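Local coordinates for N-acetylmuramoyl-L-alanine amidase domain-containing protein SAOUHSC_02979 (Staphylococcus aureus, PDB 5T1Q) that probably hydrolyses amide bonds in bacterial cell-wall peptidoglycan as a secreted enzyme, this chain holding its glucosaminidase-like and CHAP portions, at residues 150-153 against 154-158; 254-257 against 258-262. One frame throughout, in Å; residues are numbered along the deposited sequence.

Contact 1: 150-153 against 154-158; sequences KDYS and DLIKN
Tyr-152 lies with one face of its ring over the side chain of Ile-156, one turn further along helix 145-158 of the glucosaminidase-like region, which belongs to the lysozyme clan. The touch is a CH-pi contact: Ile-156 CG1 sits 3.9 Å from the centroid of the Tyr-152 ring, 22° off the ring normal and shifted toward the rim, so that it comes closest to CZ. Tyr-152 reaches it because its CG is anti to the backbone N (chi1 168°), which swings the ring along the helix toward the next turn. Phe-109 stacks on the tyrosine ring, and OE1 of Gln-88, on helix 82-93, is hydrogen-bonded to Tyr-152 OH, so the ring joins the two helices. On another side of the helix Lys-150 brings NZ to 3.7 Å from Asp-154 OD2, a long salt bridge. Nearby, Asp-151 turns its carboxylate to Arg-140 and Tyr-142 instead. The backbone keeps its helical bonds, among them Ile-156 N to Tyr-152 O at 3.1 Å. One carbonyl does double duty: Lys-150 O accepts Asp-154 N at 3.0 Å and also the hydroxyl of Ser-153, whose OG, placed between its own backbone N and carbonyl carbon (chi1 63°), donates to Lys-150 O at 2.5 Å, short for such a bond.

Contact 2: 254-257 against 258-262; sequences TWYV and YNRMK
Four successive i to i+4 backbone bonds run along helix 253-262 from Thr-254 to Met-261, the shortest being Arg-260 N to Tyr-256 O at 2.8 Å. The side chains of Tyr-256 and Arg-260 lie side by side and point the same way. Arg-260 CB stands over one face of the Tyr-256 ring, 4.3 Å from its centroid, and the guanidinium plane is turned only 20° from the ring plane. Beyond the ring, Arg-260 CD passes 3.8 Å from Tyr-256 OH, which is hydrogen-bonded to Ser-330. The guanidinium itself is held by a salt bridge to Glu-319 and by bonds to Lys-237 O and Gln-263, which would fix its rotation in this buried setting. One turn apart on a neighbouring side, Val-257 CG1 meets the selenium of Met-261, a selenomethionine, at 4.0 Å; both residues pack on Ala-298 of strand 298-301. Asn-259 lies across a face of the Trp-255 indole, the amide and ring planes 44° apart. Packed against strand 314-321, the helix begins at Cys-253, probably the nucleophile, as in the papain-like CHAP fold, where such a helix lies on the antiparallel sheet.

From the N terminus the chain first reaches contact 1, in the last turns of helix 145-158, and only much later contact 2, in helix 253-262. Neither closes a long loop: each joins successive turns of a single helix, and the two follow in series without nesting or crossing. Contact 1 belongs to the glucosaminidase-like region, where its helix packs on helix 82-93. Contact 2 belongs to the CHAP domain and sets its helix against strands 298-301 and 314-321 of the mixed sheet. The two lie on opposite sides of the chain's centre, their own centres 37 Å apart and their nearest atoms about 24 Å apart.

Contact 1: 150-153 against 154-158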
# COMPACT_ATOMS: atom_id res chain seq x y z
N LYS A 150 -8.23 19.45 -7.93
CA LYS A 150 -8.11 20.90 -7.72
C LYS A 150 -7.60 21.18 -6.29
O LYS A 150 -6.70 22.01 -6.10
CB LYS A 150 -9.49 21.56 -7.94
CG LYS A 150 -9.62 23.07 -7.70
CD LYS A 150 -8.77 23.91 -8.65
CE LYS A 150 -9.38 25.28 -8.90
NZ LYS A 150 -9.63 26.09 -7.68
N ASP A 151 -8.13 20.45 -5.31
CA ASP A 151 -7.77 20.68 -3.92
C ASP A 151 -6.31 20.27 -3.63
O ASP A 151 -5.64 20.88 -2.78
CB ASP A 151 -8.75 19.97 -2.99
CG ASP A 151 -8.72 20.53 -1.57
OD1 ASP A 151 -8.50 21.75 -1.42
OD2 ASP A 151 -8.96 19.76 -0.62
N TYR A 152 -5.82 19.26 -4.34
CA TYR A 152 -4.41 18.85 -4.20
C TYR A 152 -3.51 19.98 -4.68
O TYR A 152 -2.55 20.33 -4.00
CB TYR A 152 -4.11 17.59 -5.02
CG TYR A 152 -2.62 17.29 -5.14
CD1 TYR A 152 -1.95 16.59 -4.15
CD2 TYR A 152 -1.89 17.73 -6.25
CE1 TYR A 152 -0.60 16.33 -4.25
CE2 TYR A 152 -0.54 17.48 -6.36
CZ TYR A 152 0.10 16.78 -5.36
OH TYR A 152 1.44 16.51 -5.47
N SER A 153 -3.82 20.52 -5.86
CA SER A 153 -3.03 21.60 -6.44
C SER A 153 -3.06 22.83 -5.54
O SER A 153 -2.05 23.51 -5.39
CB SER A 153 -3.53 21.96 -7.84
OG SER A 153 -4.86 22.45 -7.79
N ASP A 154 -4.21 23.10 -4.92
CA ASP A 154 -4.34 24.23 -3.99
C ASP A 154 -3.49 24.03 -2.74
O ASP A 154 -2.94 24.99 -2.22
CB ASP A 154 -5.81 24.46 -3.61
CG ASP A 154 -6.63 25.08 -4.74
OD1 ASP A 154 -6.07 25.36 -5.82
OD2 ASP A 154 -7.85 25.29 -4.55
N LEU A 155 -3.39 22.79 -2.27
CA LEU A 155 -2.58 22.49 -1.09
C LEU A 155 -1.10 22.73 -1.37
O LEU A 155 -0.41 23.37 -0.58
CB LEU A 155 -2.79 21.04 -0.63
CG LEU A 155 -2.03 20.62 0.64
CD1 LEU A 155 -2.42 21.47 1.82
CD2 LEU A 155 -2.30 19.15 0.92
N ILE A 156 -0.62 22.22 -2.50
CA ILE A 156 0.79 22.37 -2.87
C ILE A 156 1.18 23.84 -3.09
O ILE A 156 2.28 24.26 -2.72
CB ILE A 156 1.13 21.58 -4.17
CG1 ILE A 156 0.88 20.07 -3.99
CG2 ILE A 156 2.56 21.84 -4.61
CD1 ILE A 156 1.69 19.41 -2.90
N LYS A 157 0.27 24.61 -3.69
CA LYS A 157 0.54 26.03 -4.00
C LYS A 157 0.36 26.97 -2.83
O LYS A 157 1.16 27.87 -2.66
CB LYS A 157 -0.30 26.49 -5.19
CG LYS A 157 -0.04 25.71 -6.47
CD LYS A 157 1.41 25.78 -6.95
CE LYS A 157 1.75 27.17 -7.47
NZ LYS A 157 3.18 27.31 -7.86
N ASN A 158 -0.68 26.76 -2.01
CA ASN A 158 -0.98 27.64 -0.88
C ASN A 158 -0.39 27.19 0.47
O ASN A 158 -0.22 28.00 1.37
CB ASN A 158 -2.49 27.81 -0.74
CG ASN A 158 -3.13 28.32 -2.02
OD1 ASN A 158 -2.57 29.16 -2.71
ND2 ASN A 158 -4.32 27.82 -2.33

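Contact 2: 254-257 against 258-262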
# COMPACT_ATOMS: atom_id res chain seq x y z
N THR A 254 -3.09 -10.83 6.92
CA THR A 254 -4.26 -11.65 6.65
C THR A 254 -4.71 -11.45 5.21
O THR A 254 -4.89 -12.41 4.47
CB THR A 254 -5.39 -11.24 7.61
OG1 THR A 254 -5.47 -9.82 7.64
CG2 THR A 254 -5.10 -11.71 9.01
N TRP A 255 -4.87 -10.20 4.81
CA TRP A 255 -5.24 -9.87 3.43
C TRP A 255 -4.23 -10.44 2.43
O TRP A 255 -4.60 -10.93 1.37
CB TRP A 255 -5.34 -8.34 3.25
CG TRP A 255 -5.57 -7.90 1.84
CD1 TRP A 255 -6.77 -7.65 1.24
CD2 TRP A 255 -4.57 -7.67 0.84
NE1 TRP A 255 -6.57 -7.27 -0.07
CE2 TRP A 255 -5.23 -7.28 -0.33
CE3 TRP A 255 -3.18 -7.76 0.84
CZ2 TRP A 255 -4.55 -6.98 -1.51
CZ3 TRP A 255 -2.50 -7.45 -0.35
CH2 TRP A 255 -3.18 -7.07 -1.50
N TYR A 256 -2.95 -10.36 2.75
CA TYR A 256 -1.93 -10.81 1.82
C TYR A 256 -2.04 -12.31 1.57
O TYR A 256 -2.02 -12.74 0.42
CB TYR A 256 -0.50 -10.42 2.27
CG TYR A 256 0.54 -11.05 1.38
CD1 TYR A 256 0.89 -10.45 0.16
CD2 TYR A 256 1.15 -12.27 1.72
CE1 TYR A 256 1.81 -11.04 -0.67
CE2 TYR A 256 2.06 -12.88 0.88
CZ TYR A 256 2.40 -12.26 -0.31
OH TYR A 256 3.30 -12.85 -1.14
N VAL A 257 -2.17 -13.10 2.64
CA VAL A 257 -2.27 -14.55 2.47
C VAL A 257 -3.54 -14.97 1.69
O VAL A 257 -3.49 -15.88 0.86
CB VAL A 257 -2.15 -15.28 3.82
CG1 VAL A 257 -2.26 -16.78 3.61
CG2 VAL A 257 -0.83 -14.93 4.51
N TYR A 258 -4.66 -14.32 1.97
CA TYR A 258 -5.90 -14.57 1.26
C TYR A 258 -5.68 -14.37 -0.24
O TYR A 258 -6.04 -15.25 -1.04
CB TYR A 258 -7.00 -13.64 1.78
CG TYR A 258 -8.30 -13.72 0.99
CD1 TYR A 258 -8.51 -12.93 -0.15
CD2 TYR A 258 -9.33 -14.56 1.40
CE1 TYR A 258 -9.70 -13.00 -0.88
CE2 TYR A 258 -10.52 -14.64 0.68
CZ TYR A 258 -10.69 -13.87 -0.46
OH TYR A 258 -11.88 -13.95 -1.15
N ASN A 259 -5.08 -13.24 -0.61
CA ASN A 259 -4.83 -12.92 -2.04
C ASN A 259 -3.78 -13.80 -2.68
O ASN A 259 -3.97 -14.29 -3.79
CB ASN A 259 -4.47 -11.44 -2.22
CG ASN A 259 -5.69 -10.54 -2.13
OD1 ASN A 259 -6.00 -10.00 -1.07
ND2 ASN A 259 -6.43 -10.45 -3.21
N ARG A 260 -2.68 -14.04 -1.98
CA ARG A 260 -1.61 -14.86 -2.54
C ARG A 260 -2.11 -16.26 -2.82
O ARG A 260 -1.77 -16.84 -3.85
CB ARG A 260 -0.39 -14.87 -1.61
CG ARG A 260 0.81 -15.66 -2.11
CD ARG A 260 1.32 -15.13 -3.42
NE ARG A 260 2.57 -15.76 -3.83
CZ ARG A 260 3.20 -15.52 -4.97
NH1 ARG A 260 2.69 -14.67 -5.86
NH2 ARG A 260 4.34 -16.14 -5.25
N MSE A 261 -2.94 -16.80 -1.92
CA MSE A 261 -3.50 -18.15 -2.10
C MSE A 261 -4.37 -18.21 -3.33
O MSE A 261 -4.37 -19.21 -4.06
CB MSE A 261 -4.32 -18.59 -0.88
CG MSE A 261 -3.41 -19.03 0.26
SE MSE A 261 -4.49 -19.53 1.84
CE MSE A 261 -4.57 -21.41 1.28
N LYS A 262 -5.14 -17.15 -3.57
CA LYS A 262 -6.00 -17.09 -4.76
C LYS A 262 -5.25 -17.14 -6.09
O LYS A 262 -5.77 -17.66 -7.05
CB LYS A 262 -6.92 -15.87 -4.74
CG LYS A 262 -8.28 -16.18 -4.16
CD LYS A 262 -9.17 -14.96 -4.09
CE LYS A 262 -10.62 -15.37 -3.88
NZ LYS A 262 -10.78 -16.37 -2.78